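Local coordinates for acyl-CoA synthetase (AMP-forming)/AMP-acid ligase II-like protein (Dyadobacter fermentans, PDB 4GS5), which belongs to the ATP-dependent AMP-binding enzymes and may act as a medium-chain fatty acid-CoA ligase, at residues Glu200-Phe204 with His239-Gln244; Phe204-Gln209 with Leu218-Val224; Met173-Ser178 with Ala189-Asn194. All coordinates share one frame; numbering follows the deposited sequence.

Interaction 1: residues Glu200-Phe204 with His239-Gln244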
loop_
_atom_site.group_PDB
_atom_site.type_symbol
_atom_site.label_atom_id
_atom_site.label_comp_id
_atom_site.label_asym_id
_atom_site.label_seq_id
_atom_site.Cartn_x
_atom_site.Cartn_y
_atom_site.Cartn_z
ATOM N N GLU A 200 0.360 -12.571 -4.859
ATOM C CA GLU A 200 1.030 -11.394 -4.328
ATOM C C GLU A 200 1.192 -10.296 -5.375
ATOM O O GLU A 200 1.586 -9.184 -5.037
ATOM C CB GLU A 200 2.398 -11.755 -3.735
ATOM C CG GLU A 200 2.338 -12.381 -2.347
ATOM C CD GLU A 200 2.542 -13.885 -2.381
ATOM O OE1 GLU A 200 2.634 -14.443 -3.495
ATOM O OE2 GLU A 200 2.614 -14.506 -1.298
ATOM N N LEU A 201 0.874 -10.597 -6.635
ATOM C CA LEU A 201 1.102 -9.639 -7.718
ATOM C C LEU A 201 0.047 -8.544 -7.727
ATOM O O LEU A 201 -1.140 -8.806 -7.552
ATOM C CB LEU A 201 1.131 -10.313 -9.095
ATOM C CG LEU A 201 2.287 -11.236 -9.491
ATOM C CD1 LEU A 201 2.035 -11.754 -10.905
ATOM C CD2 LEU A 201 3.667 -10.570 -9.423
ATOM N N TYR A 202 0.490 -7.312 -7.922
ATOM C CA TYR A 202 -0.424 -6.230 -8.262
ATOM C C TYR A 202 -0.428 -6.124 -9.784
ATOM O O TYR A 202 0.616 -5.911 -10.387
ATOM C CB TYR A 202 0.060 -4.917 -7.655
ATOM C CG TYR A 202 -0.028 -4.839 -6.131
ATOM C CD1 TYR A 202 -1.209 -4.454 -5.492
ATOM C CD2 TYR A 202 1.077 -5.111 -5.347
ATOM C CE1 TYR A 202 -1.275 -4.353 -4.098
ATOM C CE2 TYR A 202 1.025 -5.013 -3.956
ATOM C CZ TYR A 202 -0.147 -4.635 -3.342
ATOM O OH TYR A 202 -0.179 -4.556 -1.974
ATOM N N VAL A 203 -1.596 -6.256 -10.403
ATOM C CA VAL A 203 -1.709 -6.159 -11.852
ATOM C C VAL A 203 -2.054 -4.727 -12.264
ATOM O O VAL A 203 -3.058 -4.168 -11.823
ATOM C CB VAL A 203 -2.762 -7.137 -12.389
ATOM C CG1 VAL A 203 -2.883 -7.046 -13.915
ATOM C CG2 VAL A 203 -2.420 -8.582 -11.960
ATOM N N PHE A 204 -1.206 -4.132 -13.096
ATOM C CA PHE A 204 -1.389 -2.748 -13.544
ATOM C C PHE A 204 -2.725 -2.514 -14.249
ATOM O O PHE A 204 -3.110 -3.264 -15.142
ATOM C CB PHE A 204 -0.241 -2.335 -14.478
ATOM C CG PHE A 204 1.078 -2.140 -13.769
ATOM C CD1 PHE A 204 1.257 -1.075 -12.876
ATOM C CD2 PHE A 204 2.127 -3.036 -13.968
ATOM C CE1 PHE A 204 2.465 -0.898 -12.209
ATOM C CE2 PHE A 204 3.347 -2.876 -13.304
ATOM C CZ PHE A 204 3.527 -1.805 -12.432
ATOM N N HIS A 239 6.662 -8.347 -13.648
ATOM C CA HIS A 239 6.435 -9.602 -14.374
ATOM C C HIS A 239 5.308 -9.387 -15.382
ATOM O O HIS A 239 4.119 -9.417 -15.023
ATOM C CB HIS A 239 6.001 -10.707 -13.407
ATOM C CG HIS A 239 7.018 -11.044 -12.368
ATOM N ND1 HIS A 239 6.962 -10.554 -11.078
ATOM C CD2 HIS A 239 8.116 -11.829 -12.421
ATOM C CE1 HIS A 239 7.984 -11.022 -10.386
ATOM N NE2 HIS A 239 8.705 -11.793 -11.182
ATOM N N GLY A 240 5.657 -9.137 -16.633
ATOM C CA GLY A 240 4.639 -8.768 -17.600
ATOM C C GLY A 240 3.904 -7.538 -17.079
ATOM O O GLY A 240 4.523 -6.636 -16.515
ATOM N N ASN A 241 2.584 -7.499 -17.228
ATOM C CA ASN A 241 1.815 -6.328 -16.808
ATOM C C ASN A 241 1.415 -6.295 -15.326
ATOM O O ASN A 241 0.294 -5.916 -14.987
ATOM C CB ASN A 241 0.567 -6.185 -17.676
ATOM C CG ASN A 241 -0.515 -7.172 -17.294
ATOM O OD1 ASN A 241 -0.229 -8.278 -16.820
ATOM N ND2 ASN A 241 -1.770 -6.772 -17.486
ATOM N N ALA A 242 2.337 -6.681 -14.452
ATOM C CA ALA A 242 2.068 -6.782 -13.023
ATOM C C ALA A 242 3.383 -6.669 -12.272
ATOM O O ALA A 242 4.453 -6.782 -12.864
ATOM C CB ALA A 242 1.378 -8.136 -12.687
ATOM N N PHE A 243 3.323 -6.452 -10.967
ATOM C CA PHE A 243 4.563 -6.404 -10.209
ATOM C C PHE A 243 4.424 -7.027 -8.851
ATOM O O PHE A 243 3.330 -7.150 -8.304
ATOM C CB PHE A 243 5.094 -4.965 -10.072
ATOM C CG PHE A 243 4.322 -4.113 -9.071
ATOM C CD1 PHE A 243 4.719 -4.035 -7.747
ATOM C CD2 PHE A 243 3.222 -3.368 -9.480
ATOM C CE1 PHE A 243 4.018 -3.228 -6.833
ATOM C CE2 PHE A 243 2.518 -2.554 -8.579
ATOM C CZ PHE A 243 2.909 -2.485 -7.263
ATOM N N GLN A 244 5.564 -7.428 -8.312
ATOM C CA GLN A 244 5.625 -7.906 -6.960
ATOM C C GLN A 244 6.411 -6.885 -6.156
ATOM O O GLN A 244 7.496 -6.442 -6.571
ATOM C CB GLN A 244 6.361 -9.242 -6.902
ATOM C CG GLN A 244 6.600 -9.692 -5.489
ATOM C CD GLN A 244 7.317 -11.033 -5.414
ATOM O OE1 GLN A 244 7.907 -11.500 -6.398
ATOM N NE2 GLN A 244 7.275 -11.652 -4.241
#
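Phe243 is where this contact gathers its aromatic weight, meeting Tyr202 and Phe204 from the facing strand. Its CG sits between the backbone N and the carbonyl carbon (chi1 75°), the more confined of the staggered positions, which leans the ring toward strand 202-204. There Tyr202 CB lies over one ring face, 3.9 Å from the centroid of Phe243, a CH-pi contact. The Tyr202 and Phe243 rings run nearly parallel but are slid so far apart that they barely overlap; the closest ring atoms are Tyr202 CD2 and Phe243 CZ. Phe204 comes in roughly at right angles to the Phe243 side chain, its CZ reaching Phe243 CD2 at 3.4 Å, with the ring planes tilted by 37°. A leucine here would lack the ring that reaches Phe243, and would probably leave a gap beside Phe243 CD2.

The backbone of the cluster is an antiparallel strand pair. Strand 202-204 lies between 187-192, where Val203 bonds to the Leu190 backbone, and 242-248, which is followed in the sheet by 230-238. Tyr202 and Phe243 form a hydrogen-bonded pair: Tyr202 N to Phe243 O is 2.9 Å, and Phe243 N returns a bond of 2.8 Å to Tyr202 O. Phe204 N then donates to Asn241 O at 3.0 Å, just before the second strand begins.

The face bearing Val203 and Ala242 is plainer; Val203 is exposed but Ala242 is buried. Val203 CG2 rests 3.9 Å from Ala242 CB, while CG1, anti to the backbone N, swings over Asn241 and touches its O at 3.5 Å. Leu201 spreads its two methyls, CD1 toward Ala242 CB and CD2 between Gln244 CB and His239 ND1, the latter 3.7 Å away. Tyr179 meets the Phe243 ring edge-to-face from outside the pair.

Interaction 2: residues Phe204-Gln209 with Leu218-Val224. With EDO (1,2-ethanediol), chain X.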
loop_
_atom_site.group_PDB
_atom_site.type_symbol
_atom_site.label_atom_id
_atom_site.label_comp_id
_atom_site.label_asym_id
_atom_site.label_seq_id
_atom_site.Cartn_x
_atom_site.Cartn_y
_atom_site.Cartn_z
ATOM N N PHE A 204 -1.206 -4.132 -13.096
ATOM C CA PHE A 204 -1.389 -2.748 -13.544
ATOM C C PHE A 204 -2.725 -2.514 -14.249
ATOM O O PHE A 204 -3.110 -3.264 -15.142
ATOM C CB PHE A 204 -0.241 -2.335 -14.478
ATOM C CG PHE A 204 1.078 -2.140 -13.769
ATOM C CD1 PHE A 204 1.257 -1.075 -12.876
ATOM C CD2 PHE A 204 2.127 -3.036 -13.968
ATOM C CE1 PHE A 204 2.465 -0.898 -12.209
ATOM C CE2 PHE A 204 3.347 -2.876 -13.304
ATOM C CZ PHE A 204 3.527 -1.805 -12.432
ATOM N N LEU A 205 -3.427 -1.462 -13.838
ATOM C CA LEU A 205 -4.648 -1.037 -14.509
ATOM C C LEU A 205 -4.337 -0.566 -15.932
ATOM O O LEU A 205 -3.233 -0.107 -16.213
ATOM C CB LEU A 205 -5.307 0.098 -13.719
ATOM C CG LEU A 205 -5.898 -0.300 -12.371
ATOM C CD1 LEU A 205 -6.228 0.936 -11.538
ATOM C CD2 LEU A 205 -7.125 -1.157 -12.573
ATOM N N PRO A 206 -5.320 -0.667 -16.837
ATOM C CA PRO A 206 -5.057 -0.273 -18.226
ATOM C C PRO A 206 -4.792 1.234 -18.314
ATOM O O PRO A 206 -5.410 2.009 -17.584
ATOM C CB PRO A 206 -6.368 -0.623 -18.939
ATOM C CG PRO A 206 -7.427 -0.483 -17.857
ATOM C CD PRO A 206 -6.754 -0.904 -16.573
ATOM N N GLY A 207 -3.876 1.636 -19.182
ATOM C CA GLY A 207 -3.576 3.043 -19.365
ATOM C C GLY A 207 -2.427 3.522 -18.507
ATOM O O GLY A 207 -1.959 4.648 -18.658
ATOM N N ILE A 208 -1.968 2.666 -17.603
ATOM C CA ILE A 208 -0.802 2.965 -16.794
ATOM C C ILE A 208 0.471 2.526 -17.518
ATOM O O ILE A 208 0.579 1.379 -17.947
ATOM C CB ILE A 208 -0.868 2.238 -15.433
ATOM C CG1 ILE A 208 -2.107 2.666 -14.647
ATOM C CG2 ILE A 208 0.382 2.502 -14.618
ATOM C CD1 ILE A 208 -2.164 4.181 -14.335
ATOM N N GLN A 209 1.429 3.436 -17.666
ATOM C CA GLN A 209 2.757 3.067 -18.157
ATOM C C GLN A 209 3.643 2.889 -16.927
ATOM O O GLN A 209 3.511 3.641 -15.951
ATOM C CB GLN A 209 3.326 4.149 -19.084
ATOM C CG GLN A 209 2.517 4.367 -20.359
ATOM C CD GLN A 209 1.826 5.727 -20.390
ATOM O OE1 GLN A 209 0.599 5.814 -20.504
ATOM N NE2 GLN A 209 2.615 6.798 -20.288
ATOM N N LEU A 218 9.782 1.228 -8.557
ATOM C CA LEU A 218 8.684 1.440 -9.494
ATOM C C LEU A 218 8.452 2.911 -9.806
ATOM O O LEU A 218 8.392 3.765 -8.903
ATOM C CB LEU A 218 7.399 0.850 -8.918
ATOM C CG LEU A 218 6.122 0.920 -9.768
ATOM C CD1 LEU A 218 6.287 0.127 -11.068
ATOM C CD2 LEU A 218 4.938 0.377 -8.967
ATOM N N HIS A 219 8.327 3.216 -11.088
ATOM C CA HIS A 219 7.722 4.493 -11.467
ATOM C C HIS A 219 6.505 4.271 -12.367
ATOM O O HIS A 219 6.443 3.298 -13.125
ATOM C CB HIS A 219 8.732 5.428 -12.121
ATOM C CG HIS A 219 9.322 4.887 -13.380
ATOM N ND1 HIS A 219 8.598 4.763 -14.547
ATOM C CD2 HIS A 219 10.566 4.425 -13.658
ATOM C CE1 HIS A 219 9.372 4.254 -15.489
ATOM N NE2 HIS A 219 10.574 4.047 -14.977
ATOM N N ILE A 220 5.527 5.165 -12.269
ATOM C CA ILE A 220 4.329 5.047 -13.082
ATOM C C ILE A 220 3.925 6.392 -13.671
ATOM O O ILE A 220 4.288 7.457 -13.145
ATOM C CB ILE A 220 3.124 4.422 -12.300
ATOM C CG1 ILE A 220 2.722 5.292 -11.116
ATOM C CG2 ILE A 220 3.442 2.973 -11.833
ATOM C CD1 ILE A 220 3.605 5.122 -9.882
ATOM N N SER A 221 3.185 6.336 -14.774
ATOM C CA SER A 221 2.667 7.530 -15.417
ATOM C C SER A 221 1.425 7.158 -16.219
ATOM O O SER A 221 1.254 6.001 -16.603
ATOM C CB SER A 221 3.724 8.188 -16.318
ATOM O OG SER A 221 3.958 7.419 -17.486
ATOM N N GLY A 222 0.564 8.146 -16.460
ATOM C CA GLY A 222 -0.683 7.952 -17.187
ATOM C C GLY A 222 -1.522 9.225 -17.182
ATOM O O GLY A 222 -1.102 10.243 -16.632
ATOM N N ALA A 223 -2.702 9.177 -17.794
ATOM C CA ALA A 223 -3.627 10.290 -17.683
ATOM C C ALA A 223 -3.880 10.610 -16.207
ATOM O O ALA A 223 -4.037 11.777 -15.854
ATOM C CB ALA A 223 -4.929 10.005 -18.413
ATOM N N VAL A 224 -3.888 9.601 -15.336
ATOM C CA VAL A 224 -4.127 9.898 -13.915
ATOM C C VAL A 224 -3.030 10.742 -13.269
ATOM O O VAL A 224 -3.256 11.358 -12.229
ATOM C CB VAL A 224 -4.408 8.645 -13.041
ATOM C CG1 VAL A 224 -5.747 8.017 -13.409
ATOM C CG2 VAL A 224 -3.260 7.637 -13.105
HETATM C C1 EDO X . -9.367 2.305 -19.748
HETATM O O1 EDO X . -10.760 2.136 -19.476
HETATM C C2 EDO X . -8.784 3.222 -18.684
HETATM O O2 EDO X . -7.384 3.437 -18.917
HETATM O O HOH W 1 -3.754 6.673 -18.955
HETATM O O HOH W 2 6.333 5.461 -15.873
#
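This is a mostly buried contact in which the loop leaving strand 202-204 folds back onto strand 217-221, joined by an antiparallel bridge and a row of apolar side chains. The bridge is Gln209 with Ser221, a hydrogen-bonded pair: Gln209 N to Ser221 O measures 2.8 Å and is close to straight, and Ser221 N to Gln209 O is 3.0 Å. Beside it, Ile220 CA also points its hydrogen at Gln209 O. The bridge is one pair of the beta hairpin made by strands 209-212 and 217-221, in which His219 also bonds to the Gly211 backbone.

On the inner side, Ile208 and Ile220 lie alongside one another, pointing the same way, with Ile208 CG2 4.1 Å from Ile220 CB. Because CG1 of Ile208 is anti to its carbonyl carbon (chi1 -60°), CD1 is carried the other way, toward Val224, and meets CG2 of that residue at 3.8 Å. Farther along, the Phe204 ring takes Leu218 at its edge, Leu218 CD1 standing near the ring plane 3.6 Å from CZ, while Ile220 CG2 approaches Phe204 CE1 obliquely.

The loop itself is a type II beta turn from Leu205 to Ile208, and Gly207 holds its third position with a positive phi of 93°, where a CB would be jammed against the preceding carbonyl oxygen. Leu205 instead packs on helix 59-72. Gly222 matters too, since a CB there would come tightly up to Gly207 O.

Two waters link polar atoms of the two segments. One donates to Gly207 O at 2.7 Å and accepts from Ala223 N, stitching the turn to the start of the 3-10 segment. A second lies in the plane of the His219 ring at ND1, with weak links to Gln209 O and Ser221 OG. An ethanediol, probably from the crystallisation liquor, donates through O2 to Pro206 O.

Interaction 3: residues Met173-Ser178 with Ala189-Asn194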
loop_
_atom_site.group_PDB
_atom_site.type_symbol
_atom_site.label_atom_id
_atom_site.label_comp_id
_atom_site.label_asym_id
_atom_site.label_seq_id
_atom_site.Cartn_x
_atom_site.Cartn_y
_atom_site.Cartn_z
HETATM N N MSE A 173 -16.755 -14.608 -2.991
HETATM C CA MSE A 173 -16.988 -13.250 -3.476
HETATM C C MSE A 173 -15.661 -12.614 -3.862
HETATM O O MSE A 173 -14.716 -12.662 -3.083
HETATM C CB MSE A 173 -17.626 -12.402 -2.370
HETATM C CG MSE A 173 -17.584 -10.925 -2.677
HETATM SE SE MSE A 173 -18.578 -9.821 -1.419
HETATM C CE MSE A 173 -17.477 -10.166 0.154
ATOM N N PRO A 174 -15.592 -11.981 -5.046
ATOM C CA PRO A 174 -14.338 -11.368 -5.498
ATOM C C PRO A 174 -13.888 -10.233 -4.589
ATOM O O PRO A 174 -14.646 -9.285 -4.406
ATOM C CB PRO A 174 -14.685 -10.807 -6.892
ATOM C CG PRO A 174 -15.964 -11.409 -7.270
ATOM C CD PRO A 174 -16.681 -11.811 -6.025
ATOM N N VAL A 175 -12.672 -10.331 -4.043
ATOM C CA VAL A 175 -12.093 -9.278 -3.222
ATOM C C VAL A 175 -10.708 -8.898 -3.769
ATOM O O VAL A 175 -9.880 -9.777 -4.073
ATOM C CB VAL A 175 -11.953 -9.740 -1.753
ATOM C CG1 VAL A 175 -11.370 -8.647 -0.912
ATOM C CG2 VAL A 175 -13.322 -10.161 -1.186
ATOM N N TYR A 176 -10.471 -7.593 -3.905
ATOM C CA TYR A 176 -9.239 -7.071 -4.476
ATOM C C TYR A 176 -8.668 -6.061 -3.517
ATOM O O TYR A 176 -9.394 -5.563 -2.656
ATOM C CB TYR A 176 -9.516 -6.367 -5.808
ATOM C CG TYR A 176 -10.137 -7.261 -6.836
ATOM C CD1 TYR A 176 -9.347 -8.007 -7.710
ATOM C CD2 TYR A 176 -11.518 -7.365 -6.941
ATOM C CE1 TYR A 176 -9.924 -8.834 -8.661
ATOM C CE2 TYR A 176 -12.097 -8.180 -7.880
ATOM C CZ TYR A 176 -11.305 -8.909 -8.739
ATOM O OH TYR A 176 -11.903 -9.720 -9.670
ATOM N N GLN A 177 -7.375 -5.768 -3.650
ATOM C CA GLN A 177 -6.761 -4.686 -2.890
ATOM C C GLN A 177 -6.003 -3.759 -3.836
ATOM O O GLN A 177 -5.325 -4.226 -4.748
ATOM C CB GLN A 177 -5.838 -5.205 -1.765
ATOM C CG GLN A 177 -5.324 -4.059 -0.858
ATOM C CD GLN A 177 -4.881 -4.525 0.519
ATOM O OE1 GLN A 177 -4.424 -5.648 0.685
ATOM N NE2 GLN A 177 -5.043 -3.661 1.520
ATOM N N SER A 178 -6.145 -2.453 -3.623
ATOM C CA SER A 178 -5.524 -1.436 -4.477
ATOM C C SER A 178 -4.059 -1.202 -4.137
ATOM O O SER A 178 -3.648 -1.325 -2.976
ATOM C CB SER A 178 -6.229 -0.089 -4.274
ATOM O OG SER A 178 -7.583 -0.168 -4.667
ATOM N N ALA A 189 -2.926 -0.120 -9.730
ATOM C CA ALA A 189 -2.805 -1.578 -9.843
ATOM C C ALA A 189 -3.688 -2.288 -8.820
ATOM O O ALA A 189 -4.065 -1.690 -7.824
ATOM C CB ALA A 189 -1.342 -2.021 -9.695
ATOM N N LEU A 190 -4.011 -3.560 -9.080
ATOM C CA LEU A 190 -4.911 -4.322 -8.212
ATOM C C LEU A 190 -4.390 -5.731 -7.917
ATOM O O LEU A 190 -3.957 -6.439 -8.828
ATOM C CB LEU A 190 -6.304 -4.455 -8.844
ATOM C CG LEU A 190 -7.147 -3.228 -9.136
ATOM C CD1 LEU A 190 -8.385 -3.632 -9.952
ATOM C CD2 LEU A 190 -7.559 -2.550 -7.829
ATOM N N LYS A 191 -4.454 -6.125 -6.648
ATOM C CA LYS A 191 -4.112 -7.485 -6.218
ATOM C C LYS A 191 -5.378 -8.320 -6.020
ATOM O O LYS A 191 -6.336 -7.859 -5.406
ATOM C CB LYS A 191 -3.371 -7.422 -4.883
ATOM C CG LYS A 191 -3.018 -8.813 -4.295
ATOM C CD LYS A 191 -2.338 -8.685 -2.936
ATOM C CE LYS A 191 -0.907 -8.206 -3.058
ATOM N NZ LYS A 191 -0.269 -8.034 -1.710
ATOM N N ALA A 192 -5.399 -9.551 -6.514
ATOM C CA ALA A 192 -6.542 -10.423 -6.232
ATOM C C ALA A 192 -6.316 -11.141 -4.913
ATOM O O ALA A 192 -5.299 -11.813 -4.746
ATOM C CB ALA A 192 -6.743 -11.457 -7.391
ATOM N N LEU A 193 -7.246 -11.012 -3.968
ATOM C CA LEU A 193 -7.023 -11.611 -2.645
ATOM C C LEU A 193 -7.705 -12.968 -2.452
ATOM O O LEU A 193 -7.524 -13.622 -1.428
ATOM C CB LEU A 193 -7.455 -10.657 -1.519
ATOM C CG LEU A 193 -6.719 -9.319 -1.414
ATOM C CD1 LEU A 193 -7.397 -8.427 -0.340
ATOM C CD2 LEU A 193 -5.231 -9.508 -1.104
ATOM N N ASN A 194 -8.515 -13.390 -3.412
ATOM C CA ASN A 194 -9.092 -14.740 -3.340
ATOM C C ASN A 194 -9.445 -15.236 -4.735
ATOM O O ASN A 194 -9.169 -14.561 -5.722
ATOM C CB ASN A 194 -10.313 -14.802 -2.392
ATOM C CG ASN A 194 -11.433 -13.845 -2.808
ATOM O OD1 ASN A 194 -11.432 -13.310 -3.917
ATOM N ND2 ASN A 194 -12.399 -13.637 -1.916
HETATM O O HOH W 3 -10.210 -11.788 -6.084
HETATM O O HOH W 4 -2.506 -7.497 0.482
#
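Asn194 grips the 173-178 backbone with both ends of its amide. ND2 donates at 2.8 Å to O of Met173, which is modelled as selenomethionine, with the acceptor 19° out of the amide plane, and OD1 accepts from Val175 N at 3.2 Å, the donor tilted from the carbonyl plane. Its CG lies between the backbone N and the carbonyl carbon (chi1 59°), which turns the amide toward the 173-178 segment, where it can extend the pairing beyond the last backbone bond. That bond runs from Leu193 N to Val175 O. Further in, Gln177 and Lys191 form a hydrogen-bonded antiparallel pair; the Lys191 N to Gln177 O bond, 2.8 Å, is almost perfectly straight at 178°.

On the face that carries Gln177, Leu193 CD1 packs 4.0 Å from Val175 CG1 and 3.9 Å from Gln177 CB. The face with Tyr176 and Ser178 has Tyr176 CB passing 3.5 Å from Lys191 O and the Tyr176 ring reaching obliquely to Ala192 CA; Ser178 OG lies near Leu190 CD2 and makes a weak hydrogen bond to His187 ND1.

The second shell fixes the polar ends. One water donates to Gln177 OE1 and accepts from Lys191 NZ, bridging two side chains on the same face. Gln177 stretches out past CG, and its amide is taken up by the backbone after strand 153-155: NE2 bonds to Gly156 O and Ala158 O, OE1 accepts from Val160 N. Asn194 ND2 has a second acceptor in Ile168 O.

Together these strands form a beta hairpin, 175-180 with 187-192, in the AMP-binding region. Strand 153-155 runs parallel to 175-180 along the edge away from the hairpin partner, helix 162-169 presses Ile168 onto Val175 and Leu193, and Leu190 and Tyr176 face Leu73 and Leu154 on the opposite face.

Overall arrangement
Interactions 1 and 3 are antiparallel strand pairings that lie next to each other: Val203 N probably bonds to Leu190 O, so strand 187-192, half of the hairpin in interaction 3, flanks strand 202-204 of interaction 1. Interaction 2 is nested along the chain inside the loop closed by interaction 1, and the two share Phe204. Of the three, interaction 2 is the most buried, built from apolar packing, including the Phe204 ring, around one bridge; interactions 1 and 3 are partly buried. Interaction 1 relies on an aromatic cluster, whereas interaction 3 adds an asparagine amide and bridging water to its backbone pairing. Leu205 of interaction 2 also packs against Leu190 of interaction 3.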